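Local coordinates for protein adenylyltransferase MntA (Shewanella oneidensis MR-1, PDB 6M6U) that acts as the antitoxin of a type VII toxin-antitoxin system, neutralising its cognate toxin HepT by successive transfer of three AMP groups to a tyrosine, at residues E[7-12]-E[64-69]; E[23-28]-E[38-43]; E[43-48]-E[74-79]; E[82-87]-E[106-111]. The protein carries 2 engineered substitutions. One frame throughout, in Å; residues are numbered along the deposited sequence.

Contacts 2 and 3 share Ala43 and follow strand 40-46 through the middle of the sheet. Their centres lie 13 Å apart. Contact 1 is on the sheet face that carries Ile40 and Ile42, and contact 4 is beyond the other face. The centres of contacts 1 and 4 are 25 Å apart, on opposite sides of the chain's centre. Asp69 O of contact 1 lies 2.6 Å from Ile40 N of contact 2, a probable hydrogen bond. Contact 2 holds the engineered magnesium-site residues Glu39 and Glu41. The Glu39 side chain is about 4 Å from that of Asp71, the third magnesium ligand. Val86 of contact 4 packs on Ala43 and Leu75 of contact 3.

Contact 1 of 4, residues E[7-12]-E[64-69]; sequences NKIIKL and SALDSD
Lys8 NZ reaches Ala65 O at 3.5 Å, a weak hydrogen bond. The contact is otherwise made by aliphatic side chains, with no aromatic ring or other planar side-chain group taking part. The lysine leaves its helix with CG anti to the backbone N (chi1 -159°). A bend at chi3 (-59°) then turns CE. The aliphatic part of the chain passes Ala65, with Lys8 CD 4.1 Å from Ala65 CB. Leu12, one turn further on, presses its CD1 on the same Ala65 CB at 3.6 Å. The methyl group thus has a contact from each of two successive turns. Deeper in, Ile9 and Leu66 cross at about a right angle, with Ile9 CG1 3.8 Å from Leu66 CD1. Ile9 also touches Ile42 and Leu93, and Leu66 touches Ile40, all on the sheet below. After Leu66 the chain leaves the helix at Asp67, which has positive phi, and Asp67 OD1 bonds to Ser68 of a neighbouring HepT chain. Helices 6-16 and 52-66 therefore meet over one face of the sheet, as helices do in the alpha/beta core of the polymerase beta-type nucleotidyltransferase fold.

Contact 2 of 4, residues E[23-28]-E[38-43]; sequences IYLFGS and SEIEIA. Engineered in segment 38-43: Glu39 (natural residue Asp), Glu41 (natural residue Asp).
Phe26 and Glu41 cross at about a right angle. Glu41 CB sits over one ring face, 3.6 Å from the centroid of the Phe26 ring, in a CH-pi contact. The carboxylate is turned 68° from the ring plane, and Glu41 OE1 comes 3.4 Å from Phe26 CE1. Phe26 chi1 (70°) sets CG between the backbone N and the carbonyl carbon. The ring reaches both Glu41 and Ala43 on the other strand, with Phe26 CE2 3.9 Å from Ala43 CB. On the other face of the sheet, Leu25 CD1 meets Ile40 CG2 at 3.7 Å, with the two side chains at an oblique angle. Ile23 and Ile42 lie side by side, pointing the same way. The backbones are antiparallel. Tyr24 N to Ala43 O (2.8 Å) and Ala43 N to Tyr24 O (2.9 Å) form a hydrogen-bonded pair. Phe26 N also bonds to Glu41 O. Glu39 and Glu41 are engineered; both are Asp in the natural protein, at magnesium-binding positions of the GSX(10)DXD motif, which begins at Gly27. Helix 80-89 covers the Phe26 face through Leu82 and Val86. Strand 91-94 pairs with 20-26 on its outer side, and strand 70-74 flanks 40-46.

Contact 3 of 4, residues E[43-48]-E[74-79]; sequences AVLAAD and DLRSAS
Arg76 reaches Ala46 by a chain that starts with CG anti to the backbone N (chi1 -164°) and bends at chi3 (-74°), which places NE. The Arg76 guanidinium grips one oxygen side-on: NE is 2.8 Å and NH2 2.9 Å from Ala46 O. This oxygen lies nearly in the guanidinium plane. Ala47 O stands 3.1 Å above one guanidinium face. It is not hydrogen-bonded to NE, because the angle is poor. Leu45 CD1 covers the opposite face, 3.7 Å from Arg76 NH2. Nearer the sheet, Leu75 N donates to Val44 O at 2.7 Å, in a nearly straight bond. This bond belongs to the parallel bridge of strand 40-46 with Asp74. Leu75 CD2 packs on Ala43 CB at 3.8 Å. Asp74 OD1 accepts from Arg76 N at 3.1 Å, from above the carboxylate plane, and so closes an Asx turn. Asp74 OD2 bonds to Leu50 N, so both carboxylate oxygens have backbone partners. The paired bonds to Ala46 O fix the rotation of the guanidinium. Its charge probably also attracts Ala47 O over the face. The strand end and the loop after strand 70-74 are thus joined through one carbonyl oxygen, Ala46 O, which takes two donors of a probably charged guanidinium.

Contact 4 of 4, residues E[82-87]-E[106-111]; sequences LCQQVV and KTISMY
Gln84 and Tyr111 join two helices in a buried helix-helix contact, where helix 80-89 packs on helix 97-125. The axes of the two short segments approach to 9.0 Å, with their directions 131° apart. The Gln84 amide is stacked on the Tyr111 ring, with the planes only 5° apart. Gln84 CG lies over the ring centre, 3.7 Å from the centroid, a CH-pi contact. The glutamine chain bends at chi2 (83°), which brings CD over the same face. Gln84 OE1 comes 3.5 Å from Tyr111 CB, and NE2 comes 3.6 Å from Tyr111 CD1. Closer to the helix backbones, Thr107 CG2 rests 3.4 Å from Gln84 N and 3.6 Å from Cys83 CB. Val87 and Thr107 slide past each other in opposite directions. Val87 CG1 also meets Ile108 CD1 at 3.9 Å. Two polar groups have partners elsewhere: Thr107 OG1 bonds to Phe103 O, and Tyr111 OH to Asp3 of a neighbouring HepT chain. The contact is a helix-helix interface that joins the long C-terminal helix, important for interaction with the toxin, to helix 80-89 of the nucleotidyltransferase core.

Contact 1 of 4, residues E[7-12]-E[64-69]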
# COMPACT_ATOMS: atom_id res chain seq x y z
N ASN E 7 31.78 3.10 3.16
CA ASN E 7 32.73 2.71 2.12
C ASN E 7 32.07 1.83 1.07
O ASN E 7 32.40 1.93 -0.11
CB ASN E 7 33.93 2.00 2.73
CG ASN E 7 34.83 2.95 3.52
OD1 ASN E 7 35.04 4.09 3.12
ND2 ASN E 7 35.36 2.47 4.63
N LYS E 8 31.12 0.99 1.49
CA LYS E 8 30.39 0.17 0.54
C LYS E 8 29.50 1.04 -0.35
O LYS E 8 29.40 0.80 -1.56
CB LYS E 8 29.55 -0.87 1.28
CG LYS E 8 29.14 -2.07 0.45
CD LYS E 8 28.19 -2.98 1.24
CE LYS E 8 28.84 -3.50 2.52
NZ LYS E 8 28.01 -4.54 3.19
N ILE E 9 28.86 2.06 0.24
CA ILE E 9 28.06 3.00 -0.54
C ILE E 9 28.93 3.70 -1.58
O ILE E 9 28.55 3.81 -2.75
CB ILE E 9 27.39 4.03 0.40
CG1 ILE E 9 26.27 3.37 1.19
CG2 ILE E 9 26.89 5.24 -0.40
CD1 ILE E 9 25.58 4.29 2.17
N ILE E 10 30.10 4.17 -1.17
CA ILE E 10 30.96 4.93 -2.07
C ILE E 10 31.42 4.05 -3.23
O ILE E 10 31.35 4.45 -4.40
CB ILE E 10 32.16 5.52 -1.30
CG1 ILE E 10 31.66 6.58 -0.31
CG2 ILE E 10 33.19 6.10 -2.26
CD1 ILE E 10 32.67 6.97 0.74
N LYS E 11 31.89 2.83 -2.93
CA LYS E 11 32.40 1.97 -3.98
C LYS E 11 31.32 1.61 -4.99
O LYS E 11 31.53 1.70 -6.20
CB LYS E 11 33.01 0.70 -3.38
CG LYS E 11 33.41 -0.31 -4.45
CD LYS E 11 34.22 -1.47 -3.89
CE LYS E 11 34.59 -2.43 -5.01
NZ LYS E 11 35.14 -1.70 -6.19
N LEU E 12 30.14 1.21 -4.50
CA LEU E 12 29.05 0.82 -5.39
C LEU E 12 28.67 1.94 -6.35
O LEU E 12 28.48 1.70 -7.55
CB LEU E 12 27.83 0.39 -4.58
CG LEU E 12 27.90 -1.01 -4.00
CD1 LEU E 12 26.77 -1.22 -3.00
CD2 LEU E 12 27.82 -2.04 -5.12
N SER E 64 20.14 -4.08 -1.67
CA SER E 64 20.52 -5.46 -1.41
C SER E 64 21.88 -5.56 -0.73
O SER E 64 22.09 -6.42 0.13
CB SER E 64 20.51 -6.24 -2.73
OG SER E 64 21.00 -7.56 -2.54
N ALA E 65 22.82 -4.69 -1.10
CA ALA E 65 24.14 -4.73 -0.47
C ALA E 65 24.08 -4.27 0.97
O ALA E 65 24.81 -4.80 1.82
CB ALA E 65 25.13 -3.88 -1.27
N LEU E 66 23.22 -3.30 1.28
CA LEU E 66 23.10 -2.72 2.61
C LEU E 66 22.03 -3.38 3.46
O LEU E 66 21.90 -3.03 4.64
CB LEU E 66 22.78 -1.23 2.50
CG LEU E 66 23.86 -0.36 1.86
CD1 LEU E 66 23.30 1.01 1.50
CD2 LEU E 66 25.03 -0.24 2.82
N ASP E 67 21.24 -4.30 2.88
CA ASP E 67 20.15 -4.97 3.58
C ASP E 67 19.18 -3.95 4.20
O ASP E 67 18.77 -4.07 5.36
CB ASP E 67 20.69 -5.92 4.65
CG ASP E 67 19.61 -6.84 5.19
OD1 ASP E 67 18.75 -7.28 4.40
OD2 ASP E 67 19.63 -7.11 6.42
N SER E 68 18.82 -2.95 3.40
CA SER E 68 17.91 -1.91 3.87
C SER E 68 17.36 -1.17 2.65
O SER E 68 17.99 -1.15 1.59
CB SER E 68 18.62 -0.93 4.81
OG SER E 68 17.79 0.16 5.15
N ASP E 69 16.19 -0.56 2.82
CA ASP E 69 15.62 0.22 1.74
C ASP E 69 16.48 1.44 1.45
O ASP E 69 16.94 2.13 2.36
CB ASP E 69 14.19 0.64 2.08
CG ASP E 69 13.20 -0.51 2.02
OD1 ASP E 69 13.52 -1.53 1.36
OD2 ASP E 69 12.12 -0.41 2.63

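Contact 2 of 4, residues E[23-28]-E[38-43]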
# COMPACT_ATOMS: atom_id res chain seq x y z
N ILE E 23 28.71 12.56 -3.64
CA ILE E 23 27.86 11.62 -2.91
C ILE E 23 27.50 12.24 -1.57
O ILE E 23 28.38 12.69 -0.83
CB ILE E 23 28.56 10.26 -2.68
CG1 ILE E 23 28.91 9.58 -4.00
CG2 ILE E 23 27.67 9.35 -1.85
CD1 ILE E 23 29.58 8.24 -3.82
N TYR E 24 26.20 12.27 -1.26
CA TYR E 24 25.71 12.73 0.03
C TYR E 24 24.84 11.66 0.65
O TYR E 24 24.01 11.05 -0.02
CB TYR E 24 24.88 14.01 -0.05
CG TYR E 24 25.63 15.22 -0.53
CD1 TYR E 24 26.45 15.93 0.33
CD2 TYR E 24 25.49 15.66 -1.84
CE1 TYR E 24 27.13 17.05 -0.11
CE2 TYR E 24 26.17 16.76 -2.28
CZ TYR E 24 26.99 17.45 -1.42
OH TYR E 24 27.66 18.56 -1.88
N LEU E 25 25.03 11.46 1.95
CA LEU E 25 24.04 10.81 2.79
C LEU E 25 23.20 11.91 3.42
O LEU E 25 23.75 12.90 3.91
CB LEU E 25 24.74 9.96 3.85
CG LEU E 25 23.93 8.99 4.70
CD1 LEU E 25 23.41 7.82 3.87
CD2 LEU E 25 24.79 8.50 5.86
N PHE E 26 21.88 11.77 3.37
CA PHE E 26 21.01 12.77 3.97
C PHE E 26 19.84 12.06 4.64
O PHE E 26 19.80 10.83 4.73
CB PHE E 26 20.56 13.82 2.94
CG PHE E 26 19.59 13.30 1.90
CD1 PHE E 26 18.24 13.65 1.96
CD2 PHE E 26 20.02 12.51 0.84
CE1 PHE E 26 17.34 13.19 1.00
CE2 PHE E 26 19.13 12.05 -0.12
CZ PHE E 26 17.78 12.39 -0.04
N GLY E 27 18.91 12.85 5.16
CA GLY E 27 17.77 12.26 5.83
C GLY E 27 18.14 11.67 7.18
O GLY E 27 19.08 12.11 7.86
N SER E 28 17.40 10.63 7.55
CA SER E 28 17.49 10.11 8.90
C SER E 28 18.84 9.48 9.19
O SER E 28 19.36 9.62 10.29
CB SER E 28 16.36 9.10 9.13
OG SER E 28 16.50 7.95 8.32
N SER E 38 12.98 2.65 7.89
CA SER E 38 13.22 3.88 7.14
C SER E 38 14.32 3.68 6.11
O SER E 38 15.30 2.96 6.33
CB SER E 38 13.60 5.01 8.10
OG SER E 38 14.72 4.66 8.89
N GLU E 39 14.16 4.35 4.97
CA GLU E 39 15.11 4.22 3.88
C GLU E 39 16.43 4.90 4.22
O GLU E 39 16.48 5.86 4.99
CB GLU E 39 14.55 4.83 2.59
CG GLU E 39 13.16 4.36 2.21
CD GLU E 39 12.73 4.91 0.85
OE1 GLU E 39 13.10 4.30 -0.18
OE2 GLU E 39 12.03 5.94 0.83
N ILE E 40 17.49 4.38 3.63
CA ILE E 40 18.74 5.12 3.52
C ILE E 40 18.60 6.05 2.33
O ILE E 40 18.29 5.61 1.21
CB ILE E 40 19.94 4.17 3.36
CG1 ILE E 40 19.96 3.17 4.52
CG2 ILE E 40 21.24 4.94 3.29
CD1 ILE E 40 20.85 1.98 4.29
N GLU E 41 18.79 7.35 2.56
CA GLU E 41 18.59 8.37 1.54
C GLU E 41 19.95 8.87 1.07
O GLU E 41 20.73 9.42 1.86
CB GLU E 41 17.73 9.51 2.08
CG GLU E 41 16.26 9.12 2.26
CD GLU E 41 15.47 10.12 3.09
OE1 GLU E 41 15.07 11.17 2.56
OE2 GLU E 41 15.25 9.84 4.29
N ILE E 42 20.23 8.68 -0.21
CA ILE E 42 21.52 9.01 -0.81
C ILE E 42 21.28 9.90 -2.02
O ILE E 42 20.38 9.65 -2.83
CB ILE E 42 22.30 7.74 -1.21
CG1 ILE E 42 22.47 6.83 0.00
CG2 ILE E 42 23.66 8.11 -1.81
CD1 ILE E 42 22.77 5.40 -0.36
N ALA E 43 22.08 10.95 -2.14
CA ALA E 43 22.02 11.88 -3.25
C ALA E 43 23.35 11.88 -3.98
O ALA E 43 24.42 11.81 -3.35
CB ALA E 43 21.68 13.30 -2.79

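Contact 3 of 4, residues E[43-48]-E[74-79]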
# COMPACT_ATOMS: atom_id res chain seq x y z
N ALA E 43 22.08 10.95 -2.14
CA ALA E 43 22.02 11.88 -3.25
C ALA E 43 23.35 11.88 -3.98
O ALA E 43 24.42 11.81 -3.35
CB ALA E 43 21.68 13.30 -2.79
N VAL E 44 23.30 11.94 -5.31
CA VAL E 44 24.49 11.94 -6.13
C VAL E 44 24.37 13.05 -7.17
O VAL E 44 23.28 13.40 -7.62
CB VAL E 44 24.73 10.58 -6.83
CG1 VAL E 44 25.17 9.54 -5.81
CG2 VAL E 44 23.48 10.13 -7.55
N LEU E 45 25.52 13.61 -7.52
CA LEU E 45 25.64 14.49 -8.67
C LEU E 45 26.67 13.88 -9.60
O LEU E 45 27.79 13.59 -9.18
CB LEU E 45 26.05 15.91 -8.26
CG LEU E 45 26.08 16.95 -9.39
CD1 LEU E 45 24.67 17.22 -9.93
CD2 LEU E 45 26.73 18.24 -8.93
N ALA E 46 26.28 13.67 -10.85
CA ALA E 46 27.18 13.24 -11.90
C ALA E 46 27.19 14.31 -13.00
O ALA E 46 26.39 15.25 -12.98
CB ALA E 46 26.76 11.88 -12.47
N ALA E 47 28.10 14.14 -13.96
CA ALA E 47 28.19 15.09 -15.06
C ALA E 47 26.89 15.14 -15.85
O ALA E 47 26.43 16.23 -16.24
CB ALA E 47 29.36 14.74 -15.98
N ASP E 48 26.28 13.99 -16.11
CA ASP E 48 24.99 13.90 -16.77
C ASP E 48 23.91 13.49 -15.78
O ASP E 48 24.19 12.90 -14.73
CB ASP E 48 25.00 12.90 -17.92
CG ASP E 48 26.09 13.17 -18.93
OD1 ASP E 48 26.68 12.18 -19.44
OD2 ASP E 48 26.37 14.35 -19.21
N ASP E 74 18.99 11.65 -7.76
CA ASP E 74 19.86 12.34 -8.71
C ASP E 74 19.71 13.83 -8.48
O ASP E 74 18.65 14.41 -8.74
CB ASP E 74 19.51 11.96 -10.14
CG ASP E 74 20.40 12.66 -11.17
OD1 ASP E 74 21.44 13.25 -10.78
OD2 ASP E 74 20.07 12.62 -12.37
N LEU E 75 20.78 14.47 -7.98
CA LEU E 75 20.71 15.89 -7.67
C LEU E 75 20.47 16.74 -8.91
O LEU E 75 19.93 17.85 -8.80
CB LEU E 75 21.99 16.34 -6.96
CG LEU E 75 22.13 15.84 -5.53
CD1 LEU E 75 23.53 16.11 -4.99
CD2 LEU E 75 21.08 16.50 -4.66
N ARG E 76 20.84 16.24 -10.09
CA ARG E 76 20.76 17.06 -11.30
C ARG E 76 19.32 17.24 -11.77
O ARG E 76 19.05 18.20 -12.50
CB ARG E 76 21.62 16.44 -12.40
CG ARG E 76 21.91 17.38 -13.56
CD ARG E 76 23.01 16.84 -14.47
NE ARG E 76 24.34 16.94 -13.86
CZ ARG E 76 25.02 18.08 -13.75
NH1 ARG E 76 24.50 19.21 -14.20
NH2 ARG E 76 26.23 18.09 -13.18
N SER E 77 18.40 16.36 -11.38
CA SER E 77 16.99 16.53 -11.70
C SER E 77 16.12 16.72 -10.47
O SER E 77 14.90 16.89 -10.60
CB SER E 77 16.48 15.32 -12.50
OG SER E 77 16.40 14.17 -11.68
N ALA E 78 16.70 16.71 -9.27
CA ALA E 78 15.93 16.84 -8.05
C ALA E 78 15.36 18.25 -7.90
O ALA E 78 15.88 19.23 -8.45
CB ALA E 78 16.78 16.48 -6.84
N SER E 79 14.29 18.34 -7.11
CA SER E 79 13.64 19.61 -6.85
C SER E 79 14.58 20.54 -6.09
O SER E 79 15.58 20.13 -5.49
CB SER E 79 12.36 19.39 -6.05
OG SER E 79 12.67 19.30 -4.67

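Contact 4 of 4, residues E[82-87]-E[106-111]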
# COMPACT_ATOMS: atom_id res chain seq x y z
N LEU E 82 14.40 19.72 -2.38
CA LEU E 82 15.20 18.56 -2.01
C LEU E 82 16.69 18.86 -2.06
O LEU E 82 17.44 18.44 -1.18
CB LEU E 82 14.86 17.38 -2.92
CG LEU E 82 15.55 16.05 -2.58
CD1 LEU E 82 15.44 15.74 -1.09
CD2 LEU E 82 14.93 14.93 -3.40
N CYS E 83 17.14 19.60 -3.08
CA CYS E 83 18.55 19.99 -3.12
C CYS E 83 18.93 20.80 -1.88
O CYS E 83 20.03 20.64 -1.34
CB CYS E 83 18.86 20.77 -4.39
SG CYS E 83 18.93 19.74 -5.88
N GLN E 84 18.03 21.67 -1.42
CA GLN E 84 18.32 22.45 -0.22
C GLN E 84 18.46 21.55 1.00
O GLN E 84 19.34 21.77 1.84
CB GLN E 84 17.22 23.49 -0.00
CG GLN E 84 17.29 24.24 1.33
CD GLN E 84 18.25 25.42 1.31
OE1 GLN E 84 18.98 25.64 0.34
NE2 GLN E 84 18.25 26.20 2.38
N GLN E 85 17.60 20.53 1.12
CA GLN E 85 17.70 19.62 2.26
C GLN E 85 19.04 18.90 2.26
O GLN E 85 19.71 18.80 3.30
CB GLN E 85 16.55 18.62 2.25
CG GLN E 85 16.59 17.67 3.45
CD GLN E 85 15.58 16.53 3.38
OE1 GLN E 85 14.67 16.54 2.55
NE2 GLN E 85 15.74 15.55 4.25
N VAL E 86 19.45 18.37 1.10
CA VAL E 86 20.76 17.73 0.97
C VAL E 86 21.86 18.70 1.39
O VAL E 86 22.76 18.35 2.15
CB VAL E 86 20.98 17.23 -0.46
CG1 VAL E 86 22.41 16.75 -0.65
CG2 VAL E 86 19.99 16.12 -0.78
N VAL E 87 21.79 19.94 0.90
CA VAL E 87 22.80 20.94 1.22
C VAL E 87 22.79 21.27 2.71
O VAL E 87 23.83 21.53 3.32
CB VAL E 87 22.59 22.21 0.37
CG1 VAL E 87 23.32 23.39 0.96
CG2 VAL E 87 23.05 21.97 -1.06
N LYS E 106 24.84 27.34 -5.66
CA LYS E 106 23.74 27.32 -6.63
C LYS E 106 22.42 26.94 -5.96
O LYS E 106 21.39 27.56 -6.23
CB LYS E 106 24.07 26.35 -7.76
CG LYS E 106 22.92 26.09 -8.72
CD LYS E 106 23.26 25.01 -9.73
CE LYS E 106 22.00 24.46 -10.40
NZ LYS E 106 21.94 24.76 -11.85
N THR E 107 22.45 25.93 -5.08
CA THR E 107 21.21 25.46 -4.45
C THR E 107 20.60 26.52 -3.54
O THR E 107 19.42 26.85 -3.66
CB THR E 107 21.48 24.18 -3.66
OG1 THR E 107 21.90 23.13 -4.54
CG2 THR E 107 20.23 23.76 -2.91
N ILE E 108 21.39 27.06 -2.62
CA ILE E 108 20.86 28.00 -1.64
C ILE E 108 20.33 29.26 -2.32
O ILE E 108 19.31 29.82 -1.90
CB ILE E 108 21.95 28.33 -0.60
CG1 ILE E 108 22.41 27.05 0.10
CG2 ILE E 108 21.42 29.35 0.41
CD1 ILE E 108 23.58 27.24 1.03
N SER E 109 21.00 29.71 -3.38
CA SER E 109 20.50 30.85 -4.14
C SER E 109 19.15 30.54 -4.77
O SER E 109 18.19 31.31 -4.62
CB SER E 109 21.52 31.25 -5.21
OG SER E 109 21.02 32.31 -5.99
N MET E 110 19.06 29.42 -5.50
CA MET E 110 17.78 29.02 -6.09
C MET E 110 16.71 28.84 -5.02
O MET E 110 15.53 29.16 -5.25
CB MET E 110 17.95 27.72 -6.88
CG MET E 110 18.78 27.86 -8.14
SD MET E 110 18.90 26.34 -9.09
CE MET E 110 17.23 26.19 -9.73
N TYR E 111 17.08 28.33 -3.85
CA TYR E 111 16.09 28.13 -2.80
C TYR E 111 15.61 29.46 -2.23
O TYR E 111 14.43 29.62 -1.93
CB TYR E 111 16.65 27.23 -1.69
CG TYR E 111 15.62 26.90 -0.64
CD1 TYR E 111 15.53 27.64 0.53
CD2 TYR E 111 14.73 25.85 -0.83
CE1 TYR E 111 14.59 27.34 1.50
CE2 TYR E 111 13.78 25.54 0.13
CZ TYR E 111 13.71 26.29 1.29
OH TYR E 111 12.77 26.00 2.25